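4-aminobutyrate transaminase (Acinetobacter baumannii, PDB 6WOP) probably catalyses the pyridoxal 5'-phosphate-dependent transfer of the amino group of 4-aminobutyrate to 2-oxoglutarate, as a class-III aminotransferase. Local coordinates at residues C24-E29 with A34-K39; I179-A184 with L223-A228; N372-M375 with L380-T383. One frame throughout, in Å; residues are numbered along the deposited sequence.

Contact 1 (C24-E29 with A34-K39); sequences CQWYAE and ATIWDK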
loop_
_atom_site.group_PDB
_atom_site.type_symbol
_atom_site.label_atom_id
_atom_site.label_comp_id
_atom_site.label_asym_id
_atom_site.label_seq_id
_atom_site.Cartn_x
_atom_site.Cartn_y
_atom_site.Cartn_z
ATOM N N CYS A 24 -24.723 -27.268 -1.258
ATOM C CA CYS A 24 -25.598 -28.444 -1.262
ATOM C C CYS A 24 -25.120 -29.446 -0.210
ATOM O O CYS A 24 -23.921 -29.673 -0.044
ATOM C CB CYS A 24 -25.607 -29.122 -2.639
ATOM S SG CYS A 24 -26.642 -28.347 -3.854
ATOM N N GLN A 25 -26.087 -30.093 0.455
ATOM C CA GLN A 25 -25.752 -31.101 1.465
ATOM C C GLN A 25 -25.498 -32.468 0.825
ATOM O O GLN A 25 -24.935 -33.383 1.468
ATOM C CB GLN A 25 -26.901 -31.196 2.481
ATOM C CG GLN A 25 -27.117 -29.904 3.224
ATOM C CD GLN A 25 -25.776 -29.386 3.744
ATOM O OE1 GLN A 25 -25.253 -28.369 3.261
ATOM N NE2 GLN A 25 -25.178 -30.126 4.676
ATOM N N TRP A 26 -25.906 -32.615 -0.426
ATOM C CA TRP A 26 -25.771 -33.846 -1.164
ATOM C C TRP A 26 -24.596 -33.705 -2.123
ATOM O O TRP A 26 -24.084 -32.601 -2.340
ATOM C CB TRP A 26 -27.074 -34.128 -1.900
ATOM C CG TRP A 26 -27.546 -33.016 -2.752
ATOM C CD1 TRP A 26 -28.386 -31.982 -2.396
ATOM C CD2 TRP A 26 -27.239 -32.825 -4.140
ATOM N NE1 TRP A 26 -28.646 -31.186 -3.493
ATOM C CE2 TRP A 26 -27.932 -31.666 -4.570
ATOM C CE3 TRP A 26 -26.478 -33.547 -5.068
ATOM C CZ2 TRP A 26 -27.861 -31.199 -5.883
ATOM C CZ3 TRP A 26 -26.394 -33.070 -6.384
ATOM C CH2 TRP A 26 -27.090 -31.907 -6.777
ATOM N N TYR A 27 -24.125 -34.836 -2.647
ATOM C CA TYR A 27 -22.878 -34.863 -3.423
ATOM C C TYR A 27 -23.181 -35.289 -4.859
ATOM O O TYR A 27 -24.034 -36.154 -5.074
ATOM C CB TYR A 27 -21.855 -35.846 -2.806
ATOM C CG TYR A 27 -21.293 -35.333 -1.532
ATOM C CD1 TYR A 27 -22.066 -35.272 -0.349
ATOM C CD2 TYR A 27 -19.999 -34.864 -1.504
ATOM C CE1 TYR A 27 -21.524 -34.732 0.836
ATOM C CE2 TYR A 27 -19.445 -34.318 -0.303
ATOM C CZ TYR A 27 -20.209 -34.274 0.846
ATOM O OH TYR A 27 -19.618 -33.714 1.977
ATOM N N ALA A 28 -22.477 -34.721 -5.832
ATOM C CA ALA A 28 -22.772 -35.038 -7.213
ATOM C C ALA A 28 -22.169 -36.391 -7.586
ATOM O O ALA A 28 -21.012 -36.707 -7.261
ATOM C CB ALA A 28 -22.231 -33.963 -8.146
ATOM N N GLU A 29 -22.961 -37.178 -8.288
ATOM C CA GLU A 29 -22.494 -38.447 -8.829
ATOM C C GLU A 29 -22.354 -38.422 -10.346
ATOM O O GLU A 29 -21.444 -39.051 -10.895
ATOM C CB GLU A 29 -23.467 -39.563 -8.407
ATOM C CG GLU A 29 -23.203 -40.875 -9.076
ATOM C CD GLU A 29 -21.990 -41.565 -8.533
ATOM O OE1 GLU A 29 -21.754 -41.444 -7.317
ATOM O OE2 GLU A 29 -21.289 -42.236 -9.327
ATOM N N ALA A 34 -28.580 -30.440 -18.416
ATOM C CA ALA A 34 -29.081 -29.690 -17.259
ATOM C C ALA A 34 -29.627 -30.623 -16.169
ATOM O O ALA A 34 -30.481 -30.213 -15.368
ATOM C CB ALA A 34 -30.169 -28.686 -17.702
ATOM N N THR A 35 -29.202 -31.886 -16.159
ATOM C CA THR A 35 -29.595 -32.871 -15.150
ATOM C C THR A 35 -28.387 -33.243 -14.291
ATOM O O THR A 35 -27.318 -33.556 -14.839
ATOM C CB THR A 35 -30.120 -34.123 -15.848
ATOM O OG1 THR A 35 -31.088 -33.683 -16.834
ATOM C CG2 THR A 35 -30.843 -35.070 -14.843
ATOM N N ILE A 36 -28.556 -33.245 -12.967
ATOM C CA ILE A 36 -27.502 -33.656 -12.028
ATOM C C ILE A 36 -28.076 -34.740 -11.145
ATOM O O ILE A 36 -29.239 -34.642 -10.727
ATOM C CB ILE A 36 -27.035 -32.473 -11.132
ATOM C CG1 ILE A 36 -26.559 -31.288 -11.978
ATOM C CG2 ILE A 36 -25.905 -32.966 -10.127
ATOM C CD1 ILE A 36 -26.567 -29.972 -11.115
ATOM N N TRP A 37 -27.282 -35.779 -10.863
ATOM C CA TRP A 37 -27.741 -36.890 -10.020
ATOM C C TRP A 37 -26.881 -36.952 -8.775
ATOM O O TRP A 37 -25.664 -36.750 -8.856
ATOM C CB TRP A 37 -27.628 -38.252 -10.721
ATOM C CG TRP A 37 -28.612 -38.495 -11.823
ATOM C CD1 TRP A 37 -29.828 -39.115 -11.726
ATOM C CD2 TRP A 37 -28.445 -38.140 -13.196
ATOM N NE1 TRP A 37 -30.444 -39.136 -12.950
ATOM C CE2 TRP A 37 -29.601 -38.585 -13.884
ATOM C CE3 TRP A 37 -27.419 -37.510 -13.921
ATOM C CZ2 TRP A 37 -29.772 -38.398 -15.268
ATOM C CZ3 TRP A 37 -27.566 -37.338 -15.325
ATOM C CH2 TRP A 37 -28.739 -37.793 -15.975
ATOM N N ASP A 38 -27.493 -37.212 -7.635
ATOM C CA ASP A 38 -26.702 -37.365 -6.437
ATOM C C ASP A 38 -26.313 -38.828 -6.280
ATOM O O ASP A 38 -26.677 -39.705 -7.076
ATOM C CB ASP A 38 -27.432 -36.808 -5.194
ATOM C CG ASP A 38 -28.665 -37.627 -4.784
ATOM O OD1 ASP A 38 -28.901 -38.742 -5.315
ATOM O OD2 ASP A 38 -29.432 -37.120 -3.938
ATOM N N LYS A 39 -25.593 -39.095 -5.193
ATOM C CA LYS A 39 -25.045 -40.414 -4.993
ATOM C C LYS A 39 -26.127 -41.434 -4.741
ATOM O O LYS A 39 -25.895 -42.621 -4.985
ATOM C CB LYS A 39 -24.027 -40.372 -3.847
ATOM C CG LYS A 39 -22.819 -39.442 -4.161
ATOM C CD LYS A 39 -21.846 -39.406 -3.010
ATOM C CE LYS A 39 -21.340 -40.790 -2.718
ATOM N NZ LYS A 39 -20.608 -41.301 -3.911
HETATM O O HOH W 1 -23.704 -43.448 -6.142
#

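Contact 2 (I179-A184 with L223-A228); sequences ISVDAA and LKRLRA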
loop_
_atom_site.group_PDB
_atom_site.type_symbol
_atom_site.label_atom_id
_atom_site.label_comp_id
_atom_site.label_asym_id
_atom_site.label_seq_id
_atom_site.Cartn_x
_atom_site.Cartn_y
_atom_site.Cartn_z
ATOM N N ILE A 179 -30.410 4.804 -7.834
ATOM C CA ILE A 179 -29.073 5.261 -8.182
ATOM C C ILE A 179 -29.076 5.528 -9.686
ATOM O O ILE A 179 -28.905 4.620 -10.500
ATOM C CB ILE A 179 -27.994 4.262 -7.774
ATOM C CG1 ILE A 179 -28.057 4.034 -6.258
ATOM C CG2 ILE A 179 -26.600 4.729 -8.204
ATOM C CD1 ILE A 179 -27.411 2.751 -5.793
ATOM N N SER A 180 -29.304 6.783 -10.064
ATOM C CA SER A 180 -29.412 7.151 -11.464
ATOM C C SER A 180 -28.054 7.060 -12.159
ATOM O O SER A 180 -26.994 6.950 -11.526
ATOM C CB SER A 180 -29.973 8.560 -11.586
ATOM O OG SER A 180 -29.073 9.480 -10.979
ATOM N N VAL A 181 -28.093 7.089 -13.489
ATOM C CA VAL A 181 -26.840 7.201 -14.239
ATOM C C VAL A 181 -26.080 8.456 -13.815
ATOM O O VAL A 181 -24.869 8.407 -13.574
ATOM C CB VAL A 181 -27.139 7.199 -15.742
ATOM C CG1 VAL A 181 -25.884 7.482 -16.545
ATOM C CG2 VAL A 181 -27.769 5.820 -16.124
ATOM N N ASP A 182 -26.793 9.588 -13.651
ATOM C CA ASP A 182 -26.116 10.796 -13.145
ATOM C C ASP A 182 -25.394 10.532 -11.838
ATOM O O ASP A 182 -24.237 10.955 -11.651
ATOM C CB ASP A 182 -27.129 11.898 -12.933
ATOM C CG ASP A 182 -27.467 12.645 -14.195
ATOM O OD1 ASP A 182 -26.780 12.477 -15.201
ATOM O OD2 ASP A 182 -28.420 13.433 -14.159
ATOM N N ALA A 183 -26.082 9.887 -10.878
ATOM C CA ALA A 183 -25.442 9.667 -9.576
ATOM C C ALA A 183 -24.239 8.770 -9.701
ATOM O O ALA A 183 -23.249 8.938 -8.965
ATOM C CB ALA A 183 -26.429 9.060 -8.591
ATOM N N ALA A 184 -24.326 7.738 -10.558
ATOM C CA ALA A 184 -23.188 6.840 -10.730
ATOM C C ALA A 184 -22.008 7.569 -11.362
ATOM O O ALA A 184 -20.846 7.403 -10.952
ATOM C CB ALA A 184 -23.645 5.617 -11.588
ATOM N N LEU A 223 -22.551 3.504 -19.938
ATOM C CA LEU A 223 -21.376 3.121 -20.714
ATOM C C LEU A 223 -20.874 4.237 -21.605
ATOM O O LEU A 223 -19.659 4.444 -21.706
ATOM C CB LEU A 223 -21.676 1.900 -21.595
ATOM C CG LEU A 223 -21.512 0.533 -20.962
ATOM C CD1 LEU A 223 -21.703 -0.548 -22.011
ATOM C CD2 LEU A 223 -20.153 0.332 -20.221
ATOM N N LYS A 224 -21.791 4.942 -22.286
ATOM C CA LYS A 224 -21.288 5.973 -23.177
ATOM C C LYS A 224 -20.706 7.130 -22.376
ATOM O O LYS A 224 -19.642 7.652 -22.705
ATOM C CB LYS A 224 -22.400 6.511 -24.081
ATOM C CG LYS A 224 -23.094 5.410 -24.886
ATOM C CD LYS A 224 -24.344 5.882 -25.671
ATOM C CE LYS A 224 -25.441 4.787 -25.837
ATOM N NZ LYS A 224 -25.420 4.050 -27.127
ATOM N N ARG A 225 -21.289 7.543 -21.282
ATOM C CA ARG A 225 -20.678 8.584 -20.469
ATOM C C ARG A 225 -19.348 8.137 -19.848
ATOM O O ARG A 225 -18.401 8.853 -19.834
ATOM C CB ARG A 225 -21.651 9.122 -19.472
ATOM C CG ARG A 225 -22.702 9.959 -20.161
ATOM C CD ARG A 225 -23.825 10.339 -19.265
ATOM N NE ARG A 225 -23.426 11.246 -18.232
ATOM C CZ ARG A 225 -24.201 11.592 -17.231
ATOM N NH1 ARG A 225 -25.412 11.132 -17.150
ATOM N NH2 ARG A 225 -23.767 12.405 -16.323
ATOM N N LEU A 226 -19.329 6.918 -19.359
ATOM C CA LEU A 226 -18.065 6.386 -18.847
ATOM C C LEU A 226 -16.996 6.344 -19.931
ATOM O O LEU A 226 -15.830 6.643 -19.673
ATOM C CB LEU A 226 -18.288 4.982 -18.262
ATOM C CG LEU A 226 -17.270 4.486 -17.243
ATOM C CD1 LEU A 226 -17.188 5.466 -16.065
ATOM C CD2 LEU A 226 -17.737 3.123 -16.768
ATOM N N ARG A 227 -17.354 5.894 -21.129
ATOM C CA ARG A 227 -16.406 5.877 -22.237
ATOM C C ARG A 227 -15.846 7.279 -22.508
ATOM O O ARG A 227 -14.631 7.461 -22.696
ATOM C CB ARG A 227 -17.130 5.319 -23.488
ATOM C CG ARG A 227 -16.302 5.256 -24.809
ATOM C CD ARG A 227 -15.291 4.092 -24.752
ATOM N NE ARG A 227 -13.980 4.537 -24.258
ATOM C CZ ARG A 227 -12.955 3.702 -24.065
ATOM N NH1 ARG A 227 -13.078 2.370 -24.304
ATOM N NH2 ARG A 227 -11.801 4.180 -23.646
ATOM N N ALA A 228 -16.708 8.286 -22.518
ATOM C CA ALA A 228 -16.225 9.643 -22.781
ATOM C C ALA A 228 -15.266 10.115 -21.672
ATOM O O ALA A 228 -14.263 10.792 -21.951
ATOM C CB ALA A 228 -17.401 10.608 -22.940
HETATM O O HOH W 2 -23.839 13.875 -13.504
#

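Contact 3 (N372-M375 with L380-T383); sequences NYAM and LLLT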
loop_
_atom_site.group_PDB
_atom_site.type_symbol
_atom_site.label_atom_id
_atom_site.label_comp_id
_atom_site.label_asym_id
_atom_site.label_seq_id
_atom_site.Cartn_x
_atom_site.Cartn_y
_atom_site.Cartn_z
ATOM N N ASN A 372 -35.092 -23.531 -0.890
ATOM C CA ASN A 372 -35.083 -24.846 -0.264
ATOM C C ASN A 372 -36.279 -25.688 -0.707
ATOM O O ASN A 372 -36.145 -26.909 -0.895
ATOM C CB ASN A 372 -35.041 -24.734 1.266
ATOM C CG ASN A 372 -33.839 -23.910 1.737
ATOM O OD1 ASN A 372 -33.012 -23.479 0.916
ATOM N ND2 ASN A 372 -33.732 -23.693 3.051
ATOM N N TYR A 373 -37.444 -25.086 -0.974
ATOM C CA TYR A 373 -38.522 -25.858 -1.583
ATOM C C TYR A 373 -38.061 -26.467 -2.895
ATOM O O TYR A 373 -38.354 -27.634 -3.189
ATOM C CB TYR A 373 -39.725 -24.988 -1.853
ATOM C CG TYR A 373 -40.809 -25.769 -2.548
ATOM C CD1 TYR A 373 -40.842 -25.880 -3.932
ATOM C CD2 TYR A 373 -41.799 -26.408 -1.818
ATOM C CE1 TYR A 373 -41.815 -26.596 -4.562
ATOM C CE2 TYR A 373 -42.760 -27.139 -2.441
ATOM C CZ TYR A 373 -42.774 -27.203 -3.816
ATOM O OH TYR A 373 -43.742 -27.913 -4.460
ATOM N N ALA A 374 -37.392 -25.661 -3.720
ATOM C CA ALA A 374 -36.931 -26.147 -5.006
ATOM C C ALA A 374 -35.980 -27.306 -4.816
ATOM O O ALA A 374 -36.110 -28.345 -5.481
ATOM C CB ALA A 374 -36.267 -25.028 -5.799
ATOM N N MET A 375 -35.026 -27.154 -3.897
ATOM C CA MET A 375 -34.074 -28.230 -3.643
ATOM C C MET A 375 -34.797 -29.512 -3.232
ATOM O O MET A 375 -34.446 -30.591 -3.712
ATOM C CB MET A 375 -33.062 -27.839 -2.570
ATOM C CG MET A 375 -31.944 -28.871 -2.467
ATOM S SD MET A 375 -30.760 -28.491 -3.757
ATOM C CE MET A 375 -30.128 -26.936 -2.961
ATOM N N LEU A 380 -32.277 -27.104 -8.577
ATOM C CA LEU A 380 -31.122 -26.475 -7.952
ATOM C C LEU A 380 -31.114 -25.005 -8.320
ATOM O O LEU A 380 -30.893 -24.676 -9.491
ATOM C CB LEU A 380 -29.835 -27.149 -8.446
ATOM C CG LEU A 380 -28.484 -26.517 -8.031
ATOM C CD1 LEU A 380 -28.362 -26.461 -6.516
ATOM C CD2 LEU A 380 -27.306 -27.313 -8.586
ATOM N N LEU A 381 -31.258 -24.123 -7.310
ATOM C CA LEU A 381 -31.337 -22.672 -7.474
ATOM C C LEU A 381 -30.227 -21.972 -6.714
ATOM O O LEU A 381 -29.916 -22.364 -5.584
ATOM C CB LEU A 381 -32.688 -22.115 -6.921
ATOM C CG LEU A 381 -33.976 -22.509 -7.665
ATOM C CD1 LEU A 381 -35.276 -21.930 -6.994
ATOM C CD2 LEU A 381 -33.812 -22.033 -9.110
ATOM N N LEU A 382 -29.674 -20.900 -7.307
ATOM C CA LEU A 382 -28.696 -20.047 -6.629
ATOM C C LEU A 382 -29.275 -18.702 -6.195
ATOM O O LEU A 382 -30.095 -18.110 -6.907
ATOM C CB LEU A 382 -27.512 -19.759 -7.533
ATOM C CG LEU A 382 -26.783 -20.968 -8.145
ATOM C CD1 LEU A 382 -25.802 -20.423 -9.158
ATOM C CD2 LEU A 382 -26.083 -21.777 -7.054
ATOM N N THR A 383 -28.758 -18.177 -5.076
ATOM C CA THR A 383 -29.059 -16.803 -4.655
ATOM C C THR A 383 -27.853 -15.877 -4.850
ATOM O O THR A 383 -26.748 -16.293 -5.207
ATOM C CB THR A 383 -29.519 -16.738 -3.198
ATOM O OG1 THR A 383 -28.488 -17.253 -2.338
ATOM C CG2 THR A 383 -30.859 -17.507 -3.008
#

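Contact 1 (C24-E29 with A34-K39)
The indole of W26 reaches across to I36 and D38. I36 CG2 lies at the ring edge, close to its plane, 3.7 Å from W26 CH2, whereas D38 CB comes in obliquely and approaches W26 CE3 to 3.4 Å. With CG set between the backbone N and the carbonyl carbon (chi1 54°), CE3, CZ3 and CH2 of W26 are laid against both; its side chain stands at about a right angle to each, the D38 carboxylate plane tilted 70° from the indole and its OD2 hydrogen-bonded to N42 ND2. C24 CB lies over the rim of one ring face.

Y27 meets the aliphatic part of K39, CB to CD at 3.6 Å. The lysine chain then bends twice, and its NZ forms a long salt bridge with E29 OE1 (3.6 Å), though its stronger partner is E85 of the second subunit. A nearly straight hydrogen bond from E29 N to W37 O (2.8 Å, 168°) joins the backbones, beside the non-hydrogen-bonded pair A28–D38.

Hairpin 28-32/35-38 edges the chain's own seven-stranded sheet, where C24 and A28 form backbone hydrogen bonds to the second subunit; strand 43-46 flanks 35-38, and helix 4-15 packs on W26, Y27 and K39.

Contact 2 (I179-A184 with L223-A228)
D182 and R225 tie two helices together through a single carboxylate oxygen. D182 OD1 accepts from both terminal nitrogens of the guanidinium: the bond from R225 NH1 is short, with OD1 2.7 Å away and an N-H...O angle of 158°, while R225 NH2 reaches the same oxygen at 3.2 Å and only weakly. The arginine offers its edge, with OD1 close to the guanidinium plane and met nearly along its C-O axis. With OD1 alone engaged and the carboxylate and guanidinium planes 77° apart, this is not the coplanar, two-oxygen form of the salt bridge. A bend at chi3 (68°) in an otherwise extended chain carries the R225 head group over to D182.

The close-packed part is completed by V181, whose CG1 sits 3.7 Å from R225 NH1, approaching obliquely. That nitrogen also forms a salt bridge to E221, so two acids hold it. On the looser side, one water bridges R225 NH2 and D182 O by weak bonds, and NH2 further binds a tartaric acid molecule, probably from the crystallisation liquor.

D182 lies in the first turn of its helix, where S180 is the N-cap: S180 OG accepts from A183 N at 3.0 Å.

Helix 181-194 connects strands 167-170 and 201-206, and helix 220-233 connects 201-206 with 236-240. Such parallel beta-alpha-beta crossovers, around a seven-stranded mixed sheet, characterise the large domain of fold-type I pyridoxal-phosphate enzymes.

Contact 3 (N372-M375 with L380-T383)
The main-chain oxygen of L381, the residue whose side chain packs on A374, accepts a hydrogen bond from Q371 NE2, a polar link between helix 364-376 and the strand that follows it. Between 372-375 and 380-383 themselves the contact is made by hydrocarbon and sulfur alone, in two pairs.

In the first pair the methyl of A374 points at the strand and is met by one branch of L381: A374 CB lies 3.5 Å from L381 CD1, tighter than usual for two carbons, and 3.9 Å from L381 CG. The leucine places its CG beside its own backbone N and then runs straight on to CD1 (chi2 178°), which brings that methyl to the helix. V370, F393 and L411 also pack against L381, so the fit is part of a buried apolar layer.

The second pair is looser. M375 and L380 lie alongside one another and point the same way, the thioether doubling over at chi2 (82°) and chi3 (71°) so that CE comes alongside L380 CD1. L380 CD1 is 4.0 Å from M375 CE and 4.2 Å from M375 SD. Here the backbones come nearest, M375 CA and L380 CA being 5.5 Å apart, close to the short turn that joins helix and strand.

Helix 364-376 is the connection between strands 356-361 and 379-384, with 390-393 lying between them in the sheet. Strand 379-384 runs parallel to 43-46 on its other flank, through backbone bonds of L380 to I45 and F47; helix 401-416 packs on L381 and Y373, and T82 and V81 of the second subunit touch L380 and L382 respectively.

Overall arrangement
Contacts 1 and 3 belong to the same seven-stranded sheet, and their centres are 13 Å apart. They meet directly: W26 NE1 lies 3.4 Å from M375 SD, C24 SG 3.7 Å from L380 CD1, and I36 CD1 3.7 Å from L380 CD2, while T82 of the second subunit packs on both, placing them at a subunit interface. Contact 2 stands apart, between two helices that connect strands of the other seven-stranded sheet, its centre 43 Å from that of contact 1 and 35 Å from that of contact 3; no other chain touches it. In this family the pyridoxal-phosphate site forms between the domains at the dimer interface, a boundary that contact 2 does not reach.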